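Local coordinates for protein 5-carboxymethyl-2-hydroxymuconate delta-isomerase (Bordetella bronchiseptica, PDB 4JJ9) that probably catalyses the isomerisation of 5-carboxymethyl-2-hydroxymuconate in homoprotocatechuate catabolism, and forms a trimer, at residues A[32-35]-A[36-39]. Numbering follows the deposited sequence.
Sequences GNLD and RDLD
Arg36 lies back alongside Asn33 in a right-handed helical turn at the start of the connection from strand 25-31 to helix 40-51, the first half of a beta-alpha-beta crossover to the parallel strand 69-80; it illustrates how a short linker can be held by its own carbonyls. Successive i to i+3 bonds run through it: Arg36 N donates a hydrogen bond to Asn33 O at 3.2 Å, and Asp37 N reaches Leu34 O at 2.9 Å, each donor lying well above the carbonyl plane. Leu38 N is a second donor to Leu34 O, at 3.2 Å, and comes in almost head-on, with a C=O...N angle of 168°; this oxygen is therefore gripped twice just where the chain leaves the turn.

With CG beside its own backbone N (chi1 -58°) and the chain extended from CG to NE, Arg36 runs its methylenes past Asn33 O, CB standing 3.4 Å from it, and presents the edge of its guanidinium to Asn33 CA, 3.7 Å from NH1. The amide of Asn33 is engaged beyond the turn, OD1 by Ser31 OG and ND2 by Asp95 OD1 and Tyr96 O. Leu34 and Asp37 cross at a slant, methyl CD2 lying 3.9 Å from OD2, and both pack on Leu132 of helix 111-135; the same carboxylate forms a salt bridge with Arg136, so the turn is tied to the region after that helix. Asp35 OD1, also hydrogen-bonded to Tyr30 OH, is bridged to Leu38 O by a water that donates to both, each 2.7 Å from the water oxygen.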
loop_
_atom_site.group_PDB
_atom_site.type_symbol
_atom_site.label_atom_id
_atom_site.label_comp_id
_atom_site.label_asym_id
_atom_site.label_seq_id
_atom_site.Cartn_x
_atom_site.Cartn_y
_atom_site.Cartn_z
ATOM N N GLY A 32 14.414 5.202 0.746
ATOM C CA GLY A 32 15.245 4.867 -0.416
ATOM C C GLY A 32 16.732 4.829 -0.117
ATOM O O GLY A 32 17.490 4.149 -0.815
ATOM N N ASN A 33 17.152 5.557 0.916
ATOM C CA ASN A 33 18.564 5.549 1.321
ATOM C C ASN A 33 19.099 4.172 1.730
ATOM O O ASN A 33 20.308 3.938 1.692
ATOM C CB ASN A 33 18.860 6.603 2.407
ATOM C CG ASN A 33 18.052 6.396 3.696
ATOM O OD1 ASN A 33 17.113 5.594 3.758
ATOM N ND2 ASN A 33 18.427 7.134 4.738
ATOM N N LEU A 34 18.210 3.264 2.118
ATOM C CA LEU A 34 18.636 1.915 2.496
ATOM C C LEU A 34 19.227 1.126 1.320
ATOM O O LEU A 34 20.003 0.198 1.524
ATOM C CB LEU A 34 17.492 1.134 3.151
ATOM C CG LEU A 34 16.907 1.732 4.436
ATOM C CD1 LEU A 34 15.944 0.732 5.082
ATOM C CD2 LEU A 34 17.993 2.126 5.426
ATOM N N ASP A 35 18.860 1.507 0.098
ATOM C CA ASP A 35 19.378 0.854 -1.111
ATOM C C ASP A 35 20.875 1.039 -1.270
ATOM O O ASP A 35 21.511 0.278 -1.987
ATOM C CB ASP A 35 18.683 1.375 -2.366
ATOM C CG ASP A 35 17.341 0.740 -2.591
ATOM O OD1 ASP A 35 17.106 -0.391 -2.113
ATOM O OD2 ASP A 35 16.516 1.379 -3.274
ATOM N N ARG A 36 21.415 2.055 -0.604
ATOM C CA ARG A 36 22.854 2.296 -0.563
ATOM C C ARG A 36 23.545 1.292 0.356
ATOM O O ARG A 36 24.734 1.001 0.181
ATOM C CB ARG A 36 23.136 3.730 -0.095
ATOM C CG ARG A 36 22.488 4.798 -0.981
ATOM C CD ARG A 36 22.586 6.201 -0.403
ATOM N NE ARG A 36 22.521 7.205 -1.468
ATOM C CZ ARG A 36 21.407 7.769 -1.931
ATOM N NH1 ARG A 36 20.216 7.458 -1.421
ATOM N NH2 ARG A 36 21.486 8.666 -2.905
ATOM N N ASP A 37 22.795 0.755 1.319
ATOM C CA ASP A 37 23.351 -0.073 2.399
ATOM C C ASP A 37 23.268 -1.583 2.177
ATOM O O ASP A 37 24.076 -2.333 2.723
ATOM C CB ASP A 37 22.666 0.236 3.736
ATOM C CG ASP A 37 22.744 1.698 4.132
ATOM O OD1 ASP A 37 23.649 2.421 3.666
ATOM O OD2 ASP A 37 21.888 2.115 4.942
ATOM N N LEU A 38 22.262 -2.036 1.432
ATOM C CA LEU A 38 22.123 -3.473 1.146
ATOM C C LEU A 38 21.309 -3.773 -0.096
ATOM O O LEU A 38 20.611 -2.905 -0.624
ATOM C CB LEU A 38 21.569 -4.266 2.343
ATOM C CG LEU A 38 20.370 -3.814 3.179
ATOM C CD1 LEU A 38 19.215 -3.295 2.345
ATOM C CD2 LEU A 38 19.912 -4.954 4.105
ATOM N N ASP A 39 21.414 -5.021 -0.544
ATOM C CA ASP A 39 20.645 -5.530 -1.658
ATOM C C ASP A 39 19.305 -5.992 -1.117
ATOM O O ASP A 39 19.216 -7.013 -0.428
ATOM C CB ASP A 39 21.389 -6.695 -2.321
ATOM C CG ASP A 39 20.583 -7.367 -3.424
ATOM O OD1 ASP A 39 19.570 -6.807 -3.900
ATOM O OD2 ASP A 39 20.994 -8.468 -3.830
HETATM O O HOH W 1 18.738 -2.528 -2.590
#